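Long-range contacts in putative lipoprotein (Bacteroides ovatus, PDB 3OQQ), which is of unknown function but, as a putative lipoprotein that binds calcium ions, is probably carried on the outside of the cell: residues F76-V81 and A99-A104; H124-V129 and L388-R393; I256-K261 and V268-G273. One frame throughout, in Å; residues are numbered along the deposited sequence.

How the contacts relate
Contacts 1, 2 and 3 are spread through this beta-rich chain, with contact 1 and contact 3 on opposite sides of its centre, their centres about 36 Å apart. Contact 2 sits between, its centre about 7 Å from that of the chain and about 22 and 21 Å from the centres of contacts 1 and 3. None touches another: the nearest atoms of contacts 1 and 2, and of 2 and 3, are about 11 Å apart. Strand 96-104 of contact 1 is followed in the chain by strand 122-131 of contact 2, whose two segments enclose contact 3 in sequence. A bound calcium ion lies about 14 Å from the Leu388 side chain of contact 2.

Contact 1: F76-V81 and A99-A104; sequences FALSPV and ASVTLA
The phenyl ring of Phe76 and the side chain of Leu103 cross at about a right angle, and the methyl CD2 of Leu103 rests over one face of the ring. This is a CH-pi contact, 4.2 Å from Leu103 CD2 to the centroid of the Phe76 ring, with the methyl offset toward the rim. At the ring edge, near its plane, CZ of Phe76 comes 3.4 Å from Ala104 O. Nearer the backbone, CB of Phe76 packs at 3.6 Å on CG2 of Val101, the branch anti to the backbone N, CG1 lying between N and the carbonyl carbon (chi1 72°). Replacing Phe76 by an alanine would probably leave Leu103 CD2 without its aromatic partner and open a gap beside the backbone of Thr102 and Ala104. These side chains join antiparallel strands 71-80 and 96-104; within the two segments the direct backbone hydrogen bonds are the pair at Ser79 and Ser100, Ser79 N giving to Ser100 O at 2.8 Å and Ser100 N to Ser79 O at 2.9 Å. Toward Phe76 the strands part, and Thr102 N donates to a water at 3.0 Å. Between the two regions Leu78 crosses Val101 obliquely, its CD2 lying 3.9 Å from CB of Val101 and 4.0 Å from CB of Ala99. Val53 of strand 46-54 touches both Leu78 and Ala99, while Val60 of strand 59-65 packs against Phe76, Leu78 and Val101.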
ATOM      1  N   PHE A  76      21.225  -0.689 -13.312  1.00 31.09           N
ATOM      2  CA  PHE A  76      21.709   0.555 -12.709  1.00 30.24           C
ATOM      3  C   PHE A  76      21.921   0.393 -11.221  1.00 34.03           C
ATOM      4  O   PHE A  76      21.057  -0.133 -10.520  1.00 31.17           O
ATOM      5  CB  PHE A  76      20.728   1.711 -12.964  1.00 30.87           C
ATOM      6  CG  PHE A  76      20.737   2.222 -14.382  1.00 31.60           C
ATOM      7  CD1 PHE A  76      21.645   3.193 -14.781  1.00 35.46           C
ATOM      8  CD2 PHE A  76      19.856   1.708 -15.328  1.00 31.11           C
ATOM      9  CE1 PHE A  76      21.659   3.655 -16.097  1.00 36.97           C
ATOM     10  CE2 PHE A  76      19.858   2.185 -16.635  1.00 34.29           C
ATOM     11  CZ  PHE A  76      20.754   3.159 -17.011  1.00 34.09           C
ATOM     12  N   ALA A  77      23.069   0.864 -10.736  1.00 33.15           N
ATOM     13  CA  ALA A  77      23.405   0.832  -9.316  1.00 33.50           C
ATOM     14  C   ALA A  77      22.622   1.919  -8.596  1.00 38.61           C
ATOM     15  O   ALA A  77      22.338   2.965  -9.183  1.00 38.17           O
ATOM     16  CB  ALA A  77      24.909   1.036  -9.125  1.00 34.85           C
ATOM     17  N   LEU A  78      22.240   1.662  -7.339  1.00 36.08           N
ATOM     18  CA  LEU A  78      21.527   2.645  -6.526  1.00 35.70           C
ATOM     19  C   LEU A  78      22.498   3.405  -5.616  1.00 41.85           C
ATOM     20  O   LEU A  78      23.507   2.846  -5.179  1.00 41.89           O
ATOM     21  CB  LEU A  78      20.411   1.983  -5.691  1.00 34.04           C
ATOM     22  CG  LEU A  78      19.177   1.506  -6.472  1.00 35.19           C
ATOM     23  CD1 LEU A  78      18.272   0.689  -5.597  1.00 33.05           C
ATOM     24  CD2 LEU A  78      18.432   2.666  -7.098  1.00 35.12           C
ATOM     25  N   SER A  79      22.191   4.678  -5.354  1.00 40.83           N
ATOM     26  CA  SER A  79      22.955   5.551  -4.457  1.00 43.29           C
ATOM     27  C   SER A  79      22.099   5.906  -3.220  1.00 51.54           C
ATOM     28  O   SER A  79      20.874   6.016  -3.344  1.00 48.48           O
ATOM     29  CB  SER A  79      23.409   6.826  -5.175  1.00 47.12           C
ATOM     30  OG  SER A  79      23.979   6.571  -6.448  1.00 54.61           O
ATOM     31  N   PRO A  80      22.703   6.103  -2.020  1.00 54.29           N
ATOM     32  CA  PRO A  80      21.886   6.461  -0.844  1.00 54.90           C
ATOM     33  C   PRO A  80      21.325   7.882  -0.929  1.00 60.69           C
ATOM     34  O   PRO A  80      21.958   8.759  -1.510  1.00 59.39           O
ATOM     35  CB  PRO A  80      22.871   6.335   0.334  1.00 57.32           C
ATOM     36  CG  PRO A  80      24.102   5.667  -0.220  1.00 62.01           C
ATOM     37  CD  PRO A  80      24.137   6.022  -1.666  1.00 57.47           C
ATOM     38  N   VAL A  81      20.118   8.091  -0.365  1.00 60.36           N
ATOM     39  CA  VAL A  81      19.455   9.395  -0.299  1.00 61.99           C
ATOM     40  C   VAL A  81      19.510   9.873   1.167  1.00 72.38           C
ATOM     41  O   VAL A  81      19.100   9.134   2.073  1.00 72.35           O
ATOM     42  CB  VAL A  81      18.014   9.372  -0.887  1.00 63.73           C
ATOM     43  CG1 VAL A  81      17.132  10.474  -0.301  1.00 63.38           C
ATOM     44  CG2 VAL A  81      18.053   9.491  -2.399  1.00 63.31           C
ATOM     45  N   ALA A  99      16.241   5.652  -2.228  1.00 35.67           N
ATOM     46  CA  ALA A  99      17.469   5.512  -3.002  1.00 35.81           C
ATOM     47  C   ALA A  99      17.381   6.384  -4.229  1.00 39.23           C
ATOM     48  O   ALA A  99      16.299   6.880  -4.576  1.00 39.19           O
ATOM     49  CB  ALA A  99      17.710   4.054  -3.373  1.00 35.99           C
ATOM     50  N   SER A 100      18.530   6.615  -4.852  1.00 35.03           N
ATOM     51  CA  SER A 100      18.652   7.453  -6.030  1.00 34.89           C
ATOM     52  C   SER A 100      19.283   6.669  -7.155  1.00 38.65           C
ATOM     53  O   SER A 100      20.140   5.799  -6.912  1.00 38.38           O
ATOM     54  CB  SER A 100      19.486   8.688  -5.715  1.00 37.84           C
ATOM     55  OG  SER A 100      19.549   9.550  -6.833  1.00 45.69           O
ATOM     56  N   VAL A 101      18.847   6.975  -8.390  1.00 33.36           N
ATOM     57  CA  VAL A 101      19.345   6.333  -9.602  1.00 32.00           C
ATOM     58  C   VAL A 101      19.527   7.409 -10.654  1.00 36.72           C
ATOM     59  O   VAL A 101      18.749   8.357 -10.694  1.00 38.09           O
ATOM     60  CB  VAL A 101      18.405   5.177 -10.070  1.00 33.23           C
ATOM     61  CG1 VAL A 101      17.086   5.695 -10.649  1.00 32.57           C
ATOM     62  CG2 VAL A 101      19.096   4.247 -11.051  1.00 32.11           C
ATOM     63  N   THR A 102      20.566   7.282 -11.470  1.00 32.85           N
ATOM     64  CA  THR A 102      20.803   8.193 -12.581  1.00 32.81           C
ATOM     65  C   THR A 102      20.651   7.356 -13.832  1.00 33.45           C
ATOM     66  O   THR A 102      21.456   6.474 -14.100  1.00 30.47           O
ATOM     67  CB  THR A 102      22.133   8.927 -12.449  1.00 42.84           C
ATOM     68  OG1 THR A 102      22.041   9.745 -11.283  1.00 44.23           O
ATOM     69  CG2 THR A 102      22.430   9.817 -13.661  1.00 42.51           C
ATOM     70  N   LEU A 103      19.549   7.573 -14.540  1.00 30.08           N
ATOM     71  CA  LEU A 103      19.261   6.833 -15.757  1.00 29.03           C
ATOM     72  C   LEU A 103      19.976   7.474 -16.950  1.00 34.06           C
ATOM     73  O   LEU A 103      20.185   8.691 -16.991  1.00 33.34           O
ATOM     74  CB  LEU A 103      17.743   6.790 -16.002  1.00 27.53           C
ATOM     75  CG  LEU A 103      16.862   6.164 -14.909  1.00 29.24           C
ATOM     76  CD1 LEU A 103      15.403   6.351 -15.254  1.00 28.19           C
ATOM     77  CD2 LEU A 103      17.189   4.668 -14.685  1.00 25.87           C
ATOM     78  N   ALA A 104      20.326   6.642 -17.924  1.00 31.34           N
ATOM     79  CA  ALA A 104      20.941   7.048 -19.186  1.00 32.33           C
ATOM     80  C   ALA A 104      20.481   6.079 -20.242  1.00 33.85           C
ATOM     81  O   ALA A 104      20.335   4.876 -19.971  1.00 32.13           O
ATOM     82  CB  ALA A 104      22.467   7.068 -19.079  1.00 33.99           C
TER
HETATM   83  O   HOH W   1      22.353   4.966 -10.640  1.00 37.95           O

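Contact 2: H124-V129 and L388-R393; sequences HNTGVV and LPVGTR
Val128 has CG1 between its backbone N and carbonyl carbon, chi1 67°, and this methyl meets the turn that follows Leu388: it lies 3.4 Å from Pro389 O and 3.7 Å from Leu388 CB. At Val390 too CG1 lies between N and the carbonyl carbon (chi1 65°); the other branch, CG2, anti to N, comes 3.6 Å from OG1 of Thr126. That hydroxyl is hydrogen-bonded to Tyr154 O on strand 150-161, and its contact with the valine is non-polar. Between the backbones, Val128 N donates to Leu388 O at 2.7 Å and Leu388 N returns a bond to Val128 O at 2.8 Å. Gly127 fits closely here, its CA 3.1 Å from Leu388 O, and a CB on it would clash with that oxygen. Beyond this pair the two backbones are linked by a water that donates to Thr126 O and accepts from Val390 N. Pro389 O takes two bonds from Thr392, one from N and one from OG1 at 2.8 Å, both arriving from the same face of its plane. The arrangement is an antiparallel hydrogen-bonded pair, Val128 with Leu388, between strands 122-131 and 385-388, followed by a type I beta turn from Pro389 to Thr392.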
ATOM      1  N   HIS A 124       5.191   4.079  -8.588  1.00 22.17           N
ATOM      2  CA  HIS A 124       4.418   2.920  -8.176  1.00 21.47           C
ATOM      3  C   HIS A 124       4.959   2.335  -6.884  1.00 27.27           C
ATOM      4  O   HIS A 124       6.175   2.095  -6.772  1.00 26.14           O
ATOM      5  CB  HIS A 124       4.418   1.832  -9.300  1.00 22.35           C
ATOM      6  CG  HIS A 124       3.671   0.572  -8.953  1.00 25.19           C
ATOM      7  ND1 HIS A 124       4.273  -0.664  -9.032  1.00 27.34           N
ATOM      8  CD2 HIS A 124       2.380   0.406  -8.565  1.00 26.78           C
ATOM      9  CE1 HIS A 124       3.340  -1.544  -8.690  1.00 26.54           C
ATOM     10  NE2 HIS A 124       2.181  -0.943  -8.413  1.00 26.64           N
ATOM     11  N   ASN A 125       4.047   2.089  -5.908  1.00 23.75           N
ATOM     12  CA  ASN A 125       4.405   1.424  -4.647  1.00 23.21           C
ATOM     13  C   ASN A 125       3.293   0.431  -4.261  1.00 26.53           C
ATOM     14  O   ASN A 125       2.106   0.769  -4.288  1.00 24.61           O
ATOM     15  CB  ASN A 125       4.688   2.434  -3.517  1.00 21.26           C
ATOM     16  CG  ASN A 125       5.076   1.791  -2.211  1.00 33.88           C
ATOM     17  OD1 ASN A 125       4.365   1.893  -1.204  1.00 30.72           O
ATOM     18  ND2 ASN A 125       6.198   1.086  -2.193  1.00 30.05           N
ATOM     19  N   THR A 126       3.685  -0.799  -3.942  1.00 23.13           N
ATOM     20  CA  THR A 126       2.743  -1.867  -3.575  1.00 21.43           C
ATOM     21  C   THR A 126       3.333  -2.674  -2.406  1.00 24.02           C
ATOM     22  O   THR A 126       4.545  -2.676  -2.200  1.00 23.20           O
ATOM     23  CB  THR A 126       2.368  -2.740  -4.809  1.00 24.40           C
ATOM     24  OG1 THR A 126       1.378  -3.700  -4.437  1.00 21.41           O
ATOM     25  CG2 THR A 126       3.572  -3.439  -5.464  1.00 20.63           C
ATOM     26  N   GLY A 127       2.463  -3.311  -1.637  1.00 18.99           N
ATOM     27  CA  GLY A 127       2.856  -4.134  -0.508  1.00 17.61           C
ATOM     28  C   GLY A 127       1.662  -4.850   0.083  1.00 21.06           C
ATOM     29  O   GLY A 127       0.544  -4.765  -0.433  1.00 19.88           O
ATOM     30  N   VAL A 128       1.898  -5.567   1.165  1.00 17.74           N
ATOM     31  CA  VAL A 128       0.841  -6.260   1.894  1.00 16.54           C
ATOM     32  C   VAL A 128       0.897  -5.771   3.323  1.00 21.24           C
ATOM     33  O   VAL A 128       1.978  -5.669   3.904  1.00 21.11           O
ATOM     34  CB  VAL A 128       0.843  -7.824   1.782  1.00 17.51           C
ATOM     35  CG1 VAL A 128       2.062  -8.460   2.469  1.00 16.66           C
ATOM     36  CG2 VAL A 128      -0.477  -8.403   2.323  1.00 16.85           C
ATOM     37  N   VAL A 129      -0.263  -5.428   3.865  1.00 18.76           N
ATOM     38  CA  VAL A 129      -0.358  -4.935   5.226  1.00 18.99           C
ATOM     39  C   VAL A 129      -0.917  -6.052   6.069  1.00 20.87           C
ATOM     40  O   VAL A 129      -1.924  -6.671   5.707  1.00 18.52           O
ATOM     41  CB  VAL A 129      -1.186  -3.639   5.338  1.00 23.35           C
ATOM     42  CG1 VAL A 129      -1.315  -3.211   6.791  1.00 23.27           C
ATOM     43  CG2 VAL A 129      -0.558  -2.521   4.520  1.00 23.56           C
ATOM     44  N   LEU A 388       4.712  -5.123   4.235  1.00 19.39           N
ATOM     45  CA  LEU A 388       5.647  -6.050   3.607  1.00 18.40           C
ATOM     46  C   LEU A 388       5.597  -6.068   2.078  1.00 20.69           C
ATOM     47  O   LEU A 388       4.584  -5.662   1.512  1.00 19.27           O
ATOM     48  CB  LEU A 388       5.267  -7.474   4.138  1.00 17.21           C
ATOM     49  CG  LEU A 388       5.052  -7.625   5.664  1.00 20.84           C
ATOM     50  CD1 LEU A 388       4.712  -9.030   6.031  1.00 20.05           C
ATOM     51  CD2 LEU A 388       6.295  -7.213   6.461  1.00 24.28           C
ATOM     52  N   PRO A 389       6.608  -6.665   1.389  1.00 19.35           N
ATOM     53  CA  PRO A 389       6.492  -6.850  -0.076  1.00 18.18           C
ATOM     54  C   PRO A 389       5.193  -7.576  -0.409  1.00 22.23           C
ATOM     55  O   PRO A 389       4.750  -8.443   0.357  1.00 22.25           O
ATOM     56  CB  PRO A 389       7.738  -7.668  -0.411  1.00 19.52           C
ATOM     57  CG  PRO A 389       8.731  -7.229   0.625  1.00 23.61           C
ATOM     58  CD  PRO A 389       7.905  -7.214   1.874  1.00 20.18           C
ATOM     59  N   VAL A 390       4.548  -7.178  -1.499  1.00 19.91           N
ATOM     60  CA  VAL A 390       3.178  -7.597  -1.856  1.00 20.06           C
ATOM     61  C   VAL A 390       3.005  -9.131  -1.926  1.00 26.18           C
ATOM     62  O   VAL A 390       1.972  -9.635  -1.480  1.00 27.58           O
ATOM     63  CB  VAL A 390       2.631  -6.882  -3.120  1.00 22.81           C
ATOM     64  CG1 VAL A 390       3.429  -7.246  -4.376  1.00 23.07           C
ATOM     65  CG2 VAL A 390       1.127  -7.130  -3.295  1.00 21.81           C
ATOM     66  N   GLY A 391       4.020  -9.844  -2.382  1.00 23.53           N
ATOM     67  CA  GLY A 391       3.943 -11.305  -2.459  1.00 23.43           C
ATOM     68  C   GLY A 391       4.020 -12.051  -1.137  1.00 26.05           C
ATOM     69  O   GLY A 391       3.853 -13.269  -1.131  1.00 25.56           O
ATOM     70  N   THR A 392       4.282 -11.355  -0.004  1.00 22.81           N
ATOM     71  CA  THR A 392       4.457 -12.045   1.286  1.00 22.12           C
ATOM     72  C   THR A 392       3.164 -12.707   1.729  1.00 24.49           C
ATOM     73  O   THR A 392       2.102 -12.059   1.791  1.00 24.53           O
ATOM     74  CB  THR A 392       5.010 -11.123   2.361  1.00 22.39           C
ATOM     75  OG1 THR A 392       6.136 -10.434   1.826  1.00 22.72           O
ATOM     76  CG2 THR A 392       5.408 -11.883   3.645  1.00 13.89           C
ATOM     77  N   ARG A 393       3.271 -14.018   2.020  1.00 18.92           N
ATOM     78  CA  ARG A 393       2.144 -14.862   2.455  1.00 18.76           C
ATOM     79  C   ARG A 393       1.836 -14.675   3.931  1.00 19.80           C
ATOM     80  O   ARG A 393       2.763 -14.527   4.731  1.00 19.80           O
ATOM     81  CB  ARG A 393       2.476 -16.345   2.200  1.00 21.57           C
ATOM     82  CG  ARG A 393       2.550 -16.660   0.712  1.00 30.35           C
ATOM     83  CD  ARG A 393       3.662 -17.617   0.485  1.00 33.40           C
ATOM     84  NE  ARG A 393       3.882 -17.925  -0.927  1.00 36.32           N
ATOM     85  CZ  ARG A 393       4.664 -17.225  -1.737  1.00 44.42           C
ATOM     86  NH1 ARG A 393       5.248 -16.117  -1.311  1.00 37.79           N
ATOM     87  NH2 ARG A 393       4.862 -17.627  -2.982  1.00 36.34           N
TER
HETATM   88  O   HOH W   2       5.889  -5.243  -2.848  1.00 21.39           O

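Contact 3: I256-K261 and V268-G273; sequences ILTVDK and VITLDG
Leu257, Val259 and Ile269 form the buried side of this pairing. Leu257 and Ile269 lie side by side and point the same way, with CD1 of Leu257 3.8 Å from CG2 of Ile269; Val259 CG1 meets CG1 of the same isoleucine at 4.1 Å. Val303 of strand 298-307 touches both Val259 and Ile269, and Leu212 of strand 205-215 packs on Leu257 and Leu271, so this face is buried. The other face, carrying Ile256, Thr258, Asp260, Val268, Thr270 and Asp272, is partly exposed, and a water takes part in its contacts. There the two threonines run alongside each other, CB of Thr258 3.6 Å from OG1 of Thr270, and the water joins their hydroxyls, 2.8 Å from Thr258 OG1 and 2.7 Å from Thr270 OG1, while also donating to Ile256 O. Asp260 turns its carboxylate to Gln263 and to the backbone N of Ala262. Six backbone hydrogen bonds hold the two strands in register, the straightest from Asp272 N to Ile256 O at 2.8 Å and 179°. This is a regular antiparallel beta hairpin of strands 253-263 and 266-272, set within a six-stranded antiparallel sheet between strands 234-242 and 190-198.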
ATOM      1  N   ILE A 256     -18.571  -1.075   2.480  1.00 18.43           N
ATOM      2  CA  ILE A 256     -18.799   0.383   2.476  1.00 17.89           C
ATOM      3  C   ILE A 256     -17.446   1.071   2.304  1.00 19.95           C
ATOM      4  O   ILE A 256     -16.576   0.926   3.167  1.00 17.65           O
ATOM      5  CB  ILE A 256     -19.538   0.918   3.739  1.00 21.13           C
ATOM      6  CG1 ILE A 256     -20.824   0.117   4.080  1.00 22.39           C
ATOM      7  CG2 ILE A 256     -19.815   2.428   3.606  1.00 19.22           C
ATOM      8  CD1 ILE A 256     -21.340   0.319   5.531  1.00 30.20           C
ATOM      9  N   LEU A 257     -17.290   1.839   1.219  1.00 16.22           N
ATOM     10  CA  LEU A 257     -16.056   2.565   0.953  1.00 15.09           C
ATOM     11  C   LEU A 257     -16.306   4.053   1.124  1.00 20.30           C
ATOM     12  O   LEU A 257     -17.140   4.628   0.430  1.00 19.76           O
ATOM     13  CB  LEU A 257     -15.523   2.248  -0.455  1.00 14.73           C
ATOM     14  CG  LEU A 257     -14.363   3.078  -0.997  1.00 16.41           C
ATOM     15  CD1 LEU A 257     -13.111   2.956  -0.113  1.00 13.44           C
ATOM     16  CD2 LEU A 257     -14.084   2.684  -2.399  1.00 19.37           C
ATOM     17  N   THR A 258     -15.604   4.662   2.088  1.00 17.01           N
ATOM     18  CA  THR A 258     -15.730   6.081   2.370  1.00 16.27           C
ATOM     19  C   THR A 258     -14.416   6.751   2.033  1.00 20.87           C
ATOM     20  O   THR A 258     -13.352   6.287   2.436  1.00 19.59           O
ATOM     21  CB  THR A 258     -16.172   6.329   3.825  1.00 20.95           C
ATOM     22  OG1 THR A 258     -17.358   5.579   4.077  1.00 20.19           O
ATOM     23  CG2 THR A 258     -16.447   7.817   4.114  1.00 16.51           C
ATOM     24  N   VAL A 259     -14.495   7.834   1.266  1.00 19.02           N
ATOM     25  CA  VAL A 259     -13.328   8.659   0.960  1.00 18.10           C
ATOM     26  C   VAL A 259     -13.630  10.055   1.530  1.00 20.20           C
ATOM     27  O   VAL A 259     -14.586  10.697   1.099  1.00 17.01           O
ATOM     28  CB  VAL A 259     -12.939   8.676  -0.542  1.00 20.77           C
ATOM     29  CG1 VAL A 259     -11.697   9.527  -0.762  1.00 19.73           C
ATOM     30  CG2 VAL A 259     -12.706   7.264  -1.072  1.00 19.41           C
ATOM     31  N   ASP A 260     -12.835  10.499   2.516  1.00 17.97           N
ATOM     32  CA  ASP A 260     -13.005  11.815   3.140  1.00 17.90           C
ATOM     33  C   ASP A 260     -11.747  12.639   2.870  1.00 21.13           C
ATOM     34  O   ASP A 260     -10.727  12.425   3.528  1.00 18.91           O
ATOM     35  CB  ASP A 260     -13.293  11.678   4.653  1.00 18.87           C
ATOM     36  CG  ASP A 260     -13.665  12.970   5.387  1.00 23.49           C
ATOM     37  OD1 ASP A 260     -13.419  14.058   4.842  1.00 20.26           O
ATOM     38  OD2 ASP A 260     -14.156  12.881   6.531  1.00 30.12           O
ATOM     39  N   LYS A 261     -11.822  13.581   1.893  1.00 16.92           N
ATOM     40  CA  LYS A 261     -10.658  14.373   1.522  1.00 16.55           C
ATOM     41  C   LYS A 261     -10.486  15.579   2.447  1.00 22.29           C
ATOM     42  O   LYS A 261      -9.462  16.235   2.377  1.00 24.46           O
ATOM     43  CB  LYS A 261     -10.768  14.838   0.046  1.00 17.88           C
ATOM     44  CG  LYS A 261     -11.810  15.979  -0.219  1.00 17.16           C
ATOM     45  CD  LYS A 261     -11.710  16.439  -1.651  1.00 25.09           C
ATOM     46  CE  LYS A 261     -12.692  17.530  -2.012  1.00 28.27           C
ATOM     47  NZ  LYS A 261     -12.766  17.692  -3.497  1.00 24.40           N
ATOM     48  N   VAL A 268      -8.848  10.519   4.172  1.00 20.24           N
ATOM     49  CA  VAL A 268      -9.047   9.317   5.009  1.00 19.68           C
ATOM     50  C   VAL A 268      -9.960   8.336   4.244  1.00 23.86           C
ATOM     51  O   VAL A 268     -11.100   8.668   3.937  1.00 23.00           O
ATOM     52  CB  VAL A 268      -9.579   9.653   6.427  1.00 22.71           C
ATOM     53  CG1 VAL A 268      -9.858   8.379   7.236  1.00 21.97           C
ATOM     54  CG2 VAL A 268      -8.613  10.585   7.167  1.00 22.11           C
ATOM     55  N   ILE A 269      -9.425   7.140   3.932  1.00 20.71           N
ATOM     56  CA  ILE A 269     -10.106   6.110   3.160  1.00 19.86           C
ATOM     57  C   ILE A 269     -10.406   4.907   4.045  1.00 23.38           C
ATOM     58  O   ILE A 269      -9.492   4.353   4.654  1.00 19.77           O
ATOM     59  CB  ILE A 269      -9.228   5.710   1.917  1.00 21.83           C
ATOM     60  CG1 ILE A 269      -9.001   6.951   1.013  1.00 22.02           C
ATOM     61  CG2 ILE A 269      -9.881   4.547   1.103  1.00 19.03           C
ATOM     62  CD1 ILE A 269      -8.011   6.798  -0.101  1.00 16.55           C
ATOM     63  N   THR A 270     -11.684   4.482   4.095  1.00 20.48           N
ATOM     64  CA  THR A 270     -12.034   3.290   4.879  1.00 18.87           C
ATOM     65  C   THR A 270     -12.868   2.299   4.058  1.00 21.48           C
ATOM     66  O   THR A 270     -13.764   2.699   3.315  1.00 21.41           O
ATOM     67  CB  THR A 270     -12.771   3.633   6.171  1.00 16.58           C
ATOM     68  OG1 THR A 270     -13.945   4.355   5.842  1.00 19.94           O
ATOM     69  CG2 THR A 270     -11.913   4.423   7.165  1.00 15.51           C
ATOM     70  N   LEU A 271     -12.567   1.008   4.232  1.00 17.80           N
ATOM     71  CA  LEU A 271     -13.289  -0.113   3.676  1.00 16.68           C
ATOM     72  C   LEU A 271     -13.906  -0.869   4.836  1.00 21.86           C
ATOM     73  O   LEU A 271     -13.196  -1.525   5.606  1.00 22.23           O
ATOM     74  CB  LEU A 271     -12.371  -1.015   2.839  1.00 15.53           C
ATOM     75  CG  LEU A 271     -13.048  -2.286   2.269  1.00 16.96           C
ATOM     76  CD1 LEU A 271     -14.248  -1.931   1.341  1.00 15.56           C
ATOM     77  CD2 LEU A 271     -12.049  -3.134   1.549  1.00 13.02           C
ATOM     78  N   ASP A 272     -15.223  -0.712   4.997  1.00 16.76           N
ATOM     79  CA  ASP A 272     -16.014  -1.329   6.073  1.00 15.01           C
ATOM     80  C   ASP A 272     -16.704  -2.573   5.499  1.00 22.00           C
ATOM     81  O   ASP A 272     -16.794  -2.692   4.270  1.00 21.08           O
ATOM     82  CB  ASP A 272     -17.004  -0.274   6.572  1.00 15.62           C
ATOM     83  CG  ASP A 272     -17.758  -0.512   7.873  1.00 22.96           C
ATOM     84  OD1 ASP A 272     -17.650  -1.636   8.444  1.00 22.28           O
ATOM     85  OD2 ASP A 272     -18.467   0.396   8.298  1.00 23.63           O
ATOM     86  N   GLY A 273     -17.103  -3.520   6.357  1.00 19.83           N
ATOM     87  CA  GLY A 273     -17.751  -4.757   5.895  1.00 19.48           C
ATOM     88  C   GLY A 273     -16.956  -6.039   6.032  1.00 22.03           C
ATOM     89  O   GLY A 273     -17.423  -7.125   5.631  1.00 21.39           O
TER
HETATM   90  O   HOH W   3     -16.306   3.196   5.106  1.00 21.76           O